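Local coordinates for flagellar regulatory protein C (Vibrio cholerae, PDB 4QHS), which probably activates sigma-54-dependent transcription of flagellar genes, using ATP hydrolysis by its heptameric AAA+ domain, at residues A[36-41]-A[150-155]; A[44-49]-A[231-236]; A[223-228]-A[254-259]; A[80-85]-A[123-128]; A[26-31]-A[52-57]. All coordinates share one frame; numbering follows the deposited sequence.

Contact 1: A[36-41]-A[150-155]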
# COMPACT_ATOMS: atom_id res chain seq x y z
N LYS A 36 2.08 20.04 49.75
CA LYS A 36 1.10 20.82 50.45
C LYS A 36 0.16 21.55 49.52
O LYS A 36 -0.89 21.97 49.94
CB LYS A 36 1.79 21.77 51.41
CG LYS A 36 2.27 21.08 52.65
CD LYS A 36 3.74 21.31 52.90
CE LYS A 36 4.00 21.90 54.28
NZ LYS A 36 4.22 23.37 54.25
N THR A 37 0.51 21.67 48.26
CA THR A 37 -0.36 22.30 47.28
C THR A 37 -1.05 21.32 46.35
O THR A 37 -0.94 20.14 46.50
CB THR A 37 0.39 23.32 46.46
OG1 THR A 37 1.04 22.68 45.37
CG2 THR A 37 1.40 24.01 47.29
N ASP A 38 -1.78 21.85 45.38
CA ASP A 38 -2.50 21.04 44.42
C ASP A 38 -1.84 21.02 43.06
O ASP A 38 -2.38 20.51 42.13
CB ASP A 38 -3.92 21.56 44.26
CG ASP A 38 -4.94 20.75 45.02
OD1 ASP A 38 -4.62 19.68 45.54
OD2 ASP A 38 -6.08 21.19 45.10
N ALA A 39 -0.65 21.58 42.97
CA ALA A 39 0.04 21.71 41.70
C ALA A 39 0.44 20.39 41.07
O ALA A 39 0.69 19.44 41.75
CB ALA A 39 1.23 22.55 41.87
N ASN A 40 0.52 20.39 39.76
CA ASN A 40 1.01 19.26 39.02
C ASN A 40 2.47 19.11 39.26
O ASN A 40 3.18 20.08 39.31
CB ASN A 40 0.80 19.43 37.55
CG ASN A 40 -0.62 19.50 37.17
OD1 ASN A 40 -1.47 18.87 37.74
ND2 ASN A 40 -0.88 20.26 36.17
N VAL A 41 2.92 17.89 39.39
CA VAL A 41 4.33 17.61 39.67
C VAL A 41 4.92 16.66 38.63
O VAL A 41 4.40 15.55 38.42
CB VAL A 41 4.54 16.98 41.05
CG1 VAL A 41 6.01 16.70 41.25
CG2 VAL A 41 3.98 17.87 42.15
N ASP A 150 -11.85 16.14 40.40
CA ASP A 150 -11.15 16.75 41.52
C ASP A 150 -9.94 15.86 41.83
O ASP A 150 -9.98 15.04 42.75
CB ASP A 150 -12.06 16.88 42.74
CG ASP A 150 -11.32 17.40 43.99
OD1 ASP A 150 -10.43 18.27 43.86
OD2 ASP A 150 -11.63 16.92 45.11
N VAL A 151 -8.89 16.00 41.02
CA VAL A 151 -7.79 15.05 41.00
C VAL A 151 -6.43 15.75 40.87
O VAL A 151 -6.23 16.60 40.00
CB VAL A 151 -7.95 14.02 39.83
CG1 VAL A 151 -6.74 13.10 39.73
CG2 VAL A 151 -9.24 13.20 39.98
N ARG A 152 -5.50 15.39 41.74
CA ARG A 152 -4.14 15.92 41.72
C ARG A 152 -3.32 15.07 40.77
O ARG A 152 -3.35 13.83 40.83
CB ARG A 152 -3.53 15.90 43.12
CG ARG A 152 -2.42 16.93 43.36
CD ARG A 152 -1.03 16.32 43.35
NE ARG A 152 -0.00 17.35 43.49
CZ ARG A 152 0.51 17.78 44.64
NH1 ARG A 152 0.10 17.25 45.79
NH2 ARG A 152 1.43 18.74 44.65
N VAL A 153 -2.58 15.72 39.88
CA VAL A 153 -1.80 15.01 38.89
C VAL A 153 -0.31 14.99 39.21
O VAL A 153 0.31 16.04 39.45
CB VAL A 153 -2.00 15.61 37.50
CG1 VAL A 153 -1.00 15.01 36.54
CG2 VAL A 153 -3.42 15.35 37.03
N LEU A 154 0.24 13.79 39.23
CA LEU A 154 1.67 13.58 39.25
C LEU A 154 2.03 12.90 37.95
O LEU A 154 1.26 12.08 37.45
CB LEU A 154 2.10 12.72 40.45
CG LEU A 154 1.62 13.08 41.87
CD1 LEU A 154 2.18 12.08 42.84
CD2 LEU A 154 2.02 14.47 42.27
N ALA A 155 3.19 13.26 37.39
CA ALA A 155 3.71 12.60 36.19
C ALA A 155 5.20 12.31 36.32
O ALA A 155 5.89 12.93 37.12
CB ALA A 155 3.47 13.46 34.97

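Contact 2: A[44-49]-A[231-236]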
# COMPACT_ATOMS: atom_id res chain seq x y z
N LEU A 44 11.34 13.91 36.96
CA LEU A 44 12.32 13.58 35.93
C LEU A 44 13.39 12.65 36.49
O LEU A 44 13.49 12.46 37.71
CB LEU A 44 12.95 14.87 35.37
CG LEU A 44 11.90 15.88 34.89
CD1 LEU A 44 12.50 17.23 34.52
CD2 LEU A 44 11.12 15.30 33.72
N GLY A 45 14.20 12.07 35.62
CA GLY A 45 15.25 11.16 36.05
C GLY A 45 15.15 9.84 35.33
O GLY A 45 14.15 9.57 34.65
N PRO A 46 16.17 8.99 35.46
CA PRO A 46 16.08 7.72 34.73
C PRO A 46 14.95 6.83 35.25
O PRO A 46 14.49 7.00 36.38
CB PRO A 46 17.46 7.08 34.98
CG PRO A 46 18.01 7.79 36.20
CD PRO A 46 17.47 9.19 36.12
N SER A 47 14.48 5.92 34.41
CA SER A 47 13.51 4.94 34.86
C SER A 47 14.21 4.01 35.84
O SER A 47 15.44 3.93 35.84
CB SER A 47 12.93 4.13 33.70
OG SER A 47 12.25 4.95 32.76
N GLY A 48 13.42 3.33 36.66
CA GLY A 48 13.95 2.37 37.61
C GLY A 48 14.99 2.98 38.53
O GLY A 48 16.00 2.37 38.83
N SER A 49 14.73 4.22 38.94
CA SER A 49 15.59 4.94 39.85
C SER A 49 14.83 5.32 41.11
O SER A 49 15.13 6.33 41.73
CB SER A 49 16.16 6.20 39.17
OG SER A 49 15.17 7.19 38.98
N PRO A 231 24.88 1.53 36.01
CA PRO A 231 24.21 1.84 34.76
C PRO A 231 22.72 1.61 34.80
O PRO A 231 22.00 2.33 34.16
CB PRO A 231 24.87 0.89 33.78
CG PRO A 231 25.74 0.03 34.56
CD PRO A 231 26.05 0.70 35.80
N GLY A 232 22.25 0.63 35.54
CA GLY A 232 20.84 0.36 35.61
C GLY A 232 20.16 0.87 36.85
O GLY A 232 19.06 0.47 37.15
N ASN A 233 20.81 1.77 37.55
CA ASN A 233 20.25 2.35 38.75
C ASN A 233 19.61 1.38 39.73
O ASN A 233 20.16 0.34 39.99
CB ASN A 233 19.30 3.45 38.38
CG ASN A 233 20.02 4.63 37.83
OD1 ASN A 233 20.59 5.39 38.56
ND2 ASN A 233 20.02 4.76 36.53
N VAL A 234 18.48 1.75 40.28
CA VAL A 234 17.88 0.99 41.34
C VAL A 234 17.45 -0.40 40.94
O VAL A 234 17.50 -1.31 41.70
CB VAL A 234 16.71 1.73 41.93
CG1 VAL A 234 16.09 0.96 43.03
CG2 VAL A 234 17.17 3.03 42.45
N ARG A 235 17.04 -0.57 39.70
CA ARG A 235 16.60 -1.87 39.26
C ARG A 235 17.73 -2.83 39.19
O ARG A 235 17.56 -3.99 39.40
CB ARG A 235 15.94 -1.77 37.89
CG ARG A 235 14.60 -1.16 37.91
CD ARG A 235 13.78 -1.61 36.78
NE ARG A 235 14.19 -0.99 35.55
CZ ARG A 235 13.41 -0.22 34.82
NH1 ARG A 235 12.18 0.03 35.19
NH2 ARG A 235 13.87 0.30 33.71
N GLU A 236 18.90 -2.32 38.86
CA GLU A 236 20.08 -3.13 38.78
C GLU A 236 20.46 -3.50 40.18
O GLU A 236 20.84 -4.60 40.42
CB GLU A 236 21.21 -2.39 38.08
CG GLU A 236 22.44 -3.20 37.90
CD GLU A 236 23.50 -2.52 37.07
OE1 GLU A 236 23.52 -1.30 36.98
OE2 GLU A 236 24.33 -3.20 36.49

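Contact 3: A[223-228]-A[254-259]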
# COMPACT_ATOMS: atom_id res chain seq x y z
N THR A 223 31.75 -1.60 49.81
CA THR A 223 32.65 -0.79 49.05
C THR A 223 32.49 -1.19 47.60
O THR A 223 32.50 -0.37 46.71
CB THR A 223 34.09 -1.02 49.55
OG1 THR A 223 34.22 -0.45 50.85
CG2 THR A 223 35.08 -0.39 48.65
N LYS A 224 32.34 -2.48 47.39
CA LYS A 224 32.16 -3.03 46.07
C LYS A 224 30.89 -2.50 45.48
O LYS A 224 30.85 -2.10 44.35
CB LYS A 224 32.05 -4.52 46.17
CG LYS A 224 31.93 -5.22 44.89
CD LYS A 224 32.83 -6.39 44.91
CE LYS A 224 32.25 -7.54 44.21
NZ LYS A 224 32.82 -8.78 44.71
N LEU A 225 29.85 -2.47 46.28
CA LEU A 225 28.59 -1.86 45.87
C LEU A 225 28.74 -0.34 45.61
O LEU A 225 28.17 0.19 44.65
CB LEU A 225 27.49 -2.09 46.92
CG LEU A 225 26.53 -3.30 46.93
CD1 LEU A 225 26.25 -3.88 45.53
CD2 LEU A 225 26.95 -4.38 47.88
N LEU A 226 29.50 0.36 46.43
CA LEU A 226 29.61 1.79 46.30
C LEU A 226 30.40 2.23 45.11
O LEU A 226 30.21 3.30 44.63
CB LEU A 226 30.24 2.39 47.53
CG LEU A 226 29.38 2.36 48.78
CD1 LEU A 226 30.09 3.01 49.88
CD2 LEU A 226 28.11 3.07 48.53
N ASN A 227 31.30 1.40 44.64
CA ASN A 227 32.20 1.82 43.60
C ASN A 227 31.79 1.35 42.23
O ASN A 227 32.59 1.28 41.34
CB ASN A 227 33.61 1.30 43.88
CG ASN A 227 34.43 2.22 44.79
OD1 ASN A 227 35.06 3.16 44.33
ND2 ASN A 227 34.42 1.94 46.07
N TYR A 228 30.53 1.03 42.06
CA TYR A 228 30.08 0.57 40.78
C TYR A 228 29.21 1.66 40.26
O TYR A 228 28.42 2.20 41.00
CB TYR A 228 29.29 -0.71 40.96
CG TYR A 228 28.68 -1.24 39.71
CD1 TYR A 228 29.45 -1.61 38.65
CD2 TYR A 228 27.32 -1.39 39.60
CE1 TYR A 228 28.89 -2.09 37.53
CE2 TYR A 228 26.76 -1.88 38.47
CZ TYR A 228 27.55 -2.23 37.43
OH TYR A 228 27.02 -2.72 36.31
N GLN A 254 29.53 -10.79 45.74
CA GLN A 254 28.34 -10.88 44.93
C GLN A 254 28.60 -10.25 43.54
O GLN A 254 29.56 -9.49 43.37
CB GLN A 254 27.18 -10.22 45.65
CG GLN A 254 26.99 -8.77 45.26
CD GLN A 254 28.12 -7.89 45.71
OE1 GLN A 254 28.78 -7.25 44.89
NE2 GLN A 254 28.34 -7.84 47.02
N SER A 255 27.76 -10.56 42.57
CA SER A 255 28.18 -10.52 41.17
C SER A 255 27.72 -9.33 40.36
O SER A 255 26.60 -8.83 40.51
CB SER A 255 27.71 -11.81 40.48
OG SER A 255 28.18 -12.96 41.16
N GLU A 256 28.60 -8.87 39.47
CA GLU A 256 28.19 -7.97 38.40
C GLU A 256 29.08 -7.91 37.13
O GLU A 256 29.43 -6.82 36.71
CB GLU A 256 28.07 -6.56 38.97
CG GLU A 256 29.14 -6.22 39.96
CD GLU A 256 28.69 -5.18 40.95
OE1 GLU A 256 29.46 -4.23 41.17
OE2 GLU A 256 27.57 -5.33 41.51
N HIS A 257 29.40 -9.04 36.48
CA HIS A 257 29.04 -10.41 36.84
C HIS A 257 30.26 -11.30 36.55
O HIS A 257 30.73 -11.34 35.41
CB HIS A 257 27.81 -10.89 36.06
CG HIS A 257 27.27 -12.21 36.52
ND1 HIS A 257 27.82 -13.42 36.13
CD2 HIS A 257 26.21 -12.52 37.31
CE1 HIS A 257 27.13 -14.41 36.67
NE2 HIS A 257 26.15 -13.89 37.39
N ILE A 258 30.77 -11.99 37.58
CA ILE A 258 32.07 -12.68 37.55
C ILE A 258 33.15 -11.64 37.14
O ILE A 258 34.15 -11.95 36.49
CB ILE A 258 32.03 -13.99 36.65
CG1 ILE A 258 32.80 -15.15 37.30
CG2 ILE A 258 32.42 -13.78 35.17
CD1 ILE A 258 34.31 -15.00 37.29
N LEU A 259 32.92 -10.42 37.62
CA LEU A 259 33.67 -9.19 37.30
C LEU A 259 33.31 -8.68 35.90
O LEU A 259 32.30 -9.09 35.31
CB LEU A 259 35.18 -9.40 37.43

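Contact 4: A[80-85]-A[123-128]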
# COMPACT_ATOMS: atom_id res chain seq x y z
N ASN A 80 -2.63 -1.33 22.79
CA ASN A 80 -3.08 0.07 22.65
C ASN A 80 -4.21 0.55 23.57
O ASN A 80 -4.97 1.44 23.20
CB ASN A 80 -3.52 0.33 21.21
CG ASN A 80 -3.15 1.72 20.74
OD1 ASN A 80 -2.05 2.20 21.02
ND2 ASN A 80 -4.06 2.37 20.03
N MET A 81 -4.30 -0.00 24.78
CA MET A 81 -5.44 0.27 25.64
C MET A 81 -5.25 1.48 26.52
O MET A 81 -6.13 1.78 27.34
CB MET A 81 -5.73 -0.94 26.52
CG MET A 81 -6.34 -2.08 25.73
SD MET A 81 -8.03 -1.64 25.23
CE MET A 81 -8.83 -1.61 26.84
N LEU A 82 -4.14 2.19 26.34
CA LEU A 82 -3.78 3.30 27.23
C LEU A 82 -4.88 4.34 27.32
O LEU A 82 -5.29 4.73 28.40
CB LEU A 82 -2.49 3.98 26.78
CG LEU A 82 -2.11 5.29 27.50
CD1 LEU A 82 -2.01 5.08 29.02
CD2 LEU A 82 -0.79 5.86 26.95
N GLU A 83 -5.35 4.80 26.16
CA GLU A 83 -6.41 5.80 26.09
C GLU A 83 -7.70 5.28 26.72
O GLU A 83 -8.37 6.01 27.47
CB GLU A 83 -6.64 6.22 24.64
CG GLU A 83 -7.77 7.19 24.44
CD GLU A 83 -7.74 7.80 23.05
OE1 GLU A 83 -6.64 8.15 22.57
OE2 GLU A 83 -8.81 7.94 22.44
N ALA A 84 -8.04 4.03 26.45
CA ALA A 84 -9.26 3.47 27.04
C ALA A 84 -9.14 3.36 28.57
O ALA A 84 -10.10 3.62 29.31
CB ALA A 84 -9.57 2.12 26.45
N THR A 85 -7.96 2.98 29.05
CA THR A 85 -7.75 2.83 30.48
C THR A 85 -7.81 4.19 31.17
O THR A 85 -8.46 4.34 32.20
CB THR A 85 -6.41 2.18 30.77
OG1 THR A 85 -5.39 2.94 30.14
CG2 THR A 85 -6.38 0.80 30.18
N LEU A 123 0.30 12.38 20.34
CA LEU A 123 -0.14 13.76 20.31
C LEU A 123 -1.66 13.92 20.50
O LEU A 123 -2.11 14.82 21.21
CB LEU A 123 0.31 14.39 18.98
CG LEU A 123 1.81 14.67 18.89
CD1 LEU A 123 2.21 15.22 17.50
CD2 LEU A 123 2.23 15.64 19.98
N ASN A 124 -2.45 13.05 19.88
CA ASN A 124 -3.89 13.06 20.09
C ASN A 124 -4.25 12.88 21.56
O ASN A 124 -5.09 13.60 22.12
CB ASN A 124 -4.55 11.97 19.26
CG ASN A 124 -6.06 12.06 19.31
OD1 ASN A 124 -6.64 13.00 18.78
ND2 ASN A 124 -6.70 11.08 19.94
N LEU A 125 -3.63 11.91 22.18
CA LEU A 125 -3.82 11.63 23.56
C LEU A 125 -3.46 12.82 24.39
O LEU A 125 -4.12 13.13 25.32
CB LEU A 125 -2.96 10.46 23.95
CG LEU A 125 -3.64 9.36 24.71
CD1 LEU A 125 -2.64 8.49 25.36
CD2 LEU A 125 -4.57 9.92 25.73
N GLN A 126 -2.37 13.47 24.04
CA GLN A 126 -1.91 14.63 24.78
C GLN A 126 -2.93 15.76 24.74
O GLN A 126 -3.15 16.44 25.74
CB GLN A 126 -0.59 15.15 24.24
CG GLN A 126 0.59 14.24 24.45
CD GLN A 126 1.82 14.81 23.76
OE1 GLN A 126 2.03 16.02 23.77
NE2 GLN A 126 2.60 13.95 23.12
N ALA A 127 -3.50 15.99 23.57
CA ALA A 127 -4.56 16.98 23.41
C ALA A 127 -5.75 16.61 24.30
O ALA A 127 -6.37 17.47 24.90
CB ALA A 127 -5.00 17.11 21.94
N LYS A 128 -6.06 15.34 24.42
CA LYS A 128 -7.14 14.95 25.30
C LYS A 128 -6.78 15.24 26.75
O LYS A 128 -7.59 15.71 27.50
CB LYS A 128 -7.50 13.48 25.14
CG LYS A 128 -7.94 13.04 23.79
CD LYS A 128 -9.30 12.45 23.88
CE LYS A 128 -9.39 11.08 23.26
NZ LYS A 128 -10.76 10.84 22.74

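Contact 5: A[26-31]-A[52-57]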
# COMPACT_ATOMS: atom_id res chain seq x y z
N LYS A 26 17.44 17.19 49.80
CA LYS A 26 17.02 18.44 49.22
C LYS A 26 15.81 18.26 48.33
O LYS A 26 14.91 19.06 48.34
CB LYS A 26 18.16 18.99 48.40
CG LYS A 26 18.86 20.17 48.98
CD LYS A 26 20.05 19.77 49.80
CE LYS A 26 21.24 20.61 49.47
NZ LYS A 26 20.89 21.62 48.47
N LEU A 27 15.79 17.19 47.58
CA LEU A 27 14.67 16.87 46.75
C LEU A 27 13.44 16.70 47.58
O LEU A 27 12.43 17.26 47.28
CB LEU A 27 14.92 15.57 46.04
CG LEU A 27 15.19 15.54 44.57
CD1 LEU A 27 14.34 16.52 43.88
CD2 LEU A 27 16.61 15.85 44.37
N LEU A 28 13.54 15.90 48.62
CA LEU A 28 12.40 15.62 49.48
C LEU A 28 11.84 16.88 50.14
O LEU A 28 10.63 17.01 50.30
CB LEU A 28 12.75 14.59 50.56
CG LEU A 28 12.57 13.11 50.20
CD1 LEU A 28 11.46 12.93 49.16
CD2 LEU A 28 13.86 12.49 49.72
N ALA A 29 12.71 17.82 50.53
CA ALA A 29 12.26 19.11 51.05
C ALA A 29 11.50 19.91 49.98
O ALA A 29 10.55 20.62 50.30
CB ALA A 29 13.42 19.90 51.56
N LEU A 30 11.92 19.81 48.72
CA LEU A 30 11.16 20.46 47.65
C LEU A 30 9.81 19.76 47.51
O LEU A 30 8.75 20.40 47.41
CB LEU A 30 11.92 20.42 46.32
CG LEU A 30 12.72 21.65 45.85
CD1 LEU A 30 12.64 22.76 46.84
CD2 LEU A 30 14.17 21.31 45.59
N ALA A 31 9.86 18.44 47.53
CA ALA A 31 8.66 17.65 47.44
C ALA A 31 7.67 18.05 48.55
O ALA A 31 6.49 18.31 48.26
CB ALA A 31 9.00 16.17 47.53
N GLU A 52 8.93 5.83 41.83
CA GLU A 52 7.57 5.40 42.11
C GLU A 52 7.13 5.76 43.53
O GLU A 52 5.95 5.99 43.78
CB GLU A 52 7.45 3.88 41.89
CG GLU A 52 8.25 3.01 42.87
CD GLU A 52 9.73 2.87 42.49
OE1 GLU A 52 10.20 3.62 41.62
OE2 GLU A 52 10.41 2.00 43.07
N VAL A 53 8.09 5.83 44.44
CA VAL A 53 7.78 6.05 45.84
C VAL A 53 7.74 7.54 46.19
O VAL A 53 6.98 7.95 47.08
CB VAL A 53 8.78 5.32 46.77
CG1 VAL A 53 8.74 3.82 46.52
CG2 VAL A 53 10.20 5.87 46.60
N MET A 54 8.55 8.34 45.50
CA MET A 54 8.57 9.79 45.70
C MET A 54 7.19 10.39 45.46
O MET A 54 6.74 11.28 46.18
CB MET A 54 9.61 10.42 44.78
CG MET A 54 9.25 11.80 44.26
SD MET A 54 10.04 13.14 45.15
CE MET A 54 11.05 13.81 43.84
N SER A 55 6.51 9.88 44.44
CA SER A 55 5.15 10.29 44.14
C SER A 55 4.17 9.85 45.23
O SER A 55 3.23 10.56 45.57
CB SER A 55 4.74 9.71 42.78
OG SER A 55 5.54 8.58 42.49
N ARG A 56 4.41 8.66 45.78
CA ARG A 56 3.54 8.17 46.83
C ARG A 56 3.82 8.98 48.10
O ARG A 56 2.92 9.23 48.90
CB ARG A 56 3.75 6.67 47.05
CG ARG A 56 2.58 5.96 47.72
CD ARG A 56 2.58 4.46 47.41
NE ARG A 56 2.51 4.20 45.98
CZ ARG A 56 3.46 3.58 45.28
NH1 ARG A 56 4.56 3.15 45.89
NH2 ARG A 56 3.31 3.40 43.97
N TYR A 57 5.07 9.40 48.25
CA TYR A 57 5.46 10.27 49.35
C TYR A 57 4.74 11.60 49.23
O TYR A 57 4.27 12.16 50.22
CB TYR A 57 6.97 10.47 49.33
CG TYR A 57 7.47 11.48 50.33
CD1 TYR A 57 7.44 12.84 50.05
CD2 TYR A 57 8.02 11.07 51.53
CE1 TYR A 57 7.91 13.76 50.96
CE2 TYR A 57 8.51 11.98 52.44
CZ TYR A 57 8.45 13.33 52.15
OH TYR A 57 8.93 14.24 53.07

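Contact 1: A[36-41]-A[150-155]
A parallel strand pair of the central AAA+ sheet begins here, where Val41 meets Leu154. Val41 N donates to Val153 O at 3.2 Å, and Val41 O accepts from Ala155 N at 2.8 Å. The second bond is the straighter, with 168° at the hydrogen. Beside this pair, Val41 and Leu154 point the same way, and Val41 CB rests 3.8 Å from Leu154 CD2. Ile58 of helix 51-61 lies against both. Asn40 turns its amide to the other strand instead. Its OD1 lies 3.3 Å from Val153 CB, while its ND2 bonds to Arg177 O.

Before the strand, the backbone of 37-39 passes over one face and one edge of the Arg152 guanidinium. The bend at chi2 (-104°) brings the group to this turn. Ala39 O sits at the guanidinium edge, 17° out of its plane, and accepts from Arg152 NE at 2.8 Å. Arg152 NH2 adds a weak bond to the same oxygen. Thr37 O lies over one face, 3.2 Å from Arg152 NH1, at an angle too poor for a bond. Arg152 NH2 also bonds to Val34 O, near the end of helix 23-35. Thr37 OG1 also bonds to Val34 O, and accepts from Ala39 N (3.1 Å) in an ST turn. Strand 41-44 next to strand 152-157 is the arrangement of the 5-1-4-3-2 sheet of AAA+ P-loop ATPases.

Contact 2: A[44-49]-A[231-236]
Arg235 lies along Gly48 of the P-loop (Walker A) from its CG onward. Its CB sits back from the glycine. CG stands beside the backbone N (chi1 -73°) and comes 3.6 Å from Gly48 CA, an approach that needs the bare backbone of a glycine. CD and NE continue past the same CA. At chi3 (-75°) the chain bends and lays the guanidinium over Gly48 by one face, with NH1 3.8 Å from Gly48 CA. NH2, at the tip, passes 3.9 Å from Ser47 CB and makes a salt bridge with Glu172 of a neighbouring subunit. Ser47 OG turns to Asn158.

The backbone supplies the polar link between the segments. Arg235 N donates to Gly48 O at 3.2 Å, from a direction tilted out of the carbonyl plane. Val234 N lies 2.9 Å from the same oxygen. Val234 packs CG2 on the Ser49 backbone, 3.5 Å from Ser49 C. The Asn233 side chain stands roughly perpendicular to Pro46, with Asn233 ND2 3.7 Å from Pro46 CG, while Asn233 OD1 accepts from Leu188 N.

Inside the P-loop, Ser49 OG donates to Pro46 O at 2.7 Å. The sequence Gly-Asn-Val-Arg-Glu fits the sensor II motif of the lid. Gly48 O, near the N-H groups of Val234 and Arg235, would probably be polarised by them. In this nucleotide-free state the arginine side chain rests on its own P-loop by contact alone, and its charge is paired with Glu172 of a neighbouring subunit.

Contact 3: A[223-228]-A[254-259]
Tyr228 and Glu256 make the close part of this contact. Extended beyond its CG, the glutamate reaches back over one face of the ring, and its OE1 lies 3.4 Å from Tyr228 CG, above the rim and not the centre. The carboxylate is turned 39° from the ring plane. No hydrogen bond forms between the two. Tyr228 OH bonds to Glu236 instead, and Trp230 meets the tyrosine ring edge to face.

Lys224 and Gln254 run antiparallel alongside each other. Lys224 CE lies 3.4 Å from Gln254 O and 3.5 Å from Gln254 OE1. The other end of the amide, NE2, sits 3.8 Å from Leu225 CD2. Gln254 OE1 and Glu256 OE2 are buried here without a polar partner in the model, so the fit is close but poor in bonds. Val240 backs Leu225, Gln254 and Glu256.

The loose side starts after Glu256. A cis peptide precedes His257, and residues 257-259 are exposed and poorly ordered. The arrangement belongs to the helical lid of AAA+ ATPases, with a C-terminal tail laid on helix 219-226.

Contact 4: A[80-85]-A[123-128]
Glu83 reaches across to Lys128 and passes over Leu125 on the way. Its chain leaves with CG anti to the backbone N (chi1 176°) and stays extended. This takes the carboxylate from helix 82-87 to the side of helix 123-135. There OE2 forms a long salt bridge with Lys128 NZ at 3.5 Å. The lysine crosses the glutamate at about a right angle, and its CE comes slightly nearer, 3.3 Å from Glu83 OE2. The other oxygen, OE1, points over the leucine, 3.9 Å from Leu125 CG. Asn124 ND2 is also 3.9 Å from Glu83 OE1, too far for a bond. The asparagine is engaged by a neighbouring subunit, where its OD1 accepts from Asp79 N.

Next to the charged pair, toward strand 69-73, the contact is apolar. Leu82 CD2 meets Leu125 CD1 at 3.6 Å, the two side chains crossing at a slant. Ile72 of strand 69-73 lies against Leu82, and Phe87 lies against Leu125. Leu141 touches the outer pair, Glu83 and Lys128. The two helices therefore meet through an inner leucine pair and an outer ion pair, in a contact near the protein surface.

Lys128 NZ has a second acidic partner, Asp79 of the neighbouring subunit, in another salt bridge. This bond links the helix pair to the next subunit of the ring. One ammonium group thus lies between a carboxylate of its own chain and one across the interface, and the two would probably favour its charged form.

Contact 5: A[26-31]-A[52-57]
Leu28 fits its CD1 into the groove between Met54 and Tyr57, which lie one turn apart on segment 52-57 of helix 51-61. The methyl stands over the middle of the tyrosine ring, 4.1 Å from its centroid and only 12° off the normal. This is a CH-pi contact to the face. At about a right angle to this, the same Leu28 CD1 touches Met54 SD at 4.3 Å. The leucine starts off pointing aside from the other helix, but its branch bends in to meet both partners.

The methionine is the answering bump. Bent at chi2 and chi3, its chain brings SD against the small Ala31, with Met54 SD 4.0 Å from Ala31 CB. CE carries on to Leu27, 4.3 Å from Leu27 CD1. Met54 thus touches Leu27, Leu28 and Ala31, and its sulfur fits beside the alanine, where the first helix presents little bulk. Ala31 also touches the ring, its CB 4.3 Å from Tyr57 CE1.

These are helices of the AAA+ P-loop core. Helix 51-61 directly follows the Walker A loop, and helix 23-35 precedes strand 41-44. The segments run the same way, crossing at -38° with axes 10.9 Å apart, a spacing wide enough for side chains to fill the space between them. On the sheet side, Leu183 lies against Leu27 and Met54, and Ile43 against Met54. Trp185, in the loop after strand 182-184, touches Leu27 and Met54.

For Tyr57, chi1 of 173° swings the ring out from its own helix, and the hydroxyl bonds to Asp32 of helix 23-35.

Contacts 1, 4 and 5 lie in the ATPase core, contact 3 in the helical lid. Contact 2 joins these two parts at the Walker A loop. Contact 1 touches contact 5 through Leu154 CD1, 3.3 Å from Ser55 O, so the sheet packs directly on helix 51-61. The P-loop segment 44-49 lies in sequence between strand 41-44 and that helix, and so adjoins both contacts. On the lid side, contacts 2 and 3 meet where Tyr228 OH lies 2.7 Å from Glu236 OE2, with centres about 17 Å apart. Contact 4 is far from the lid, its centre about 42 Å from that of contact 3.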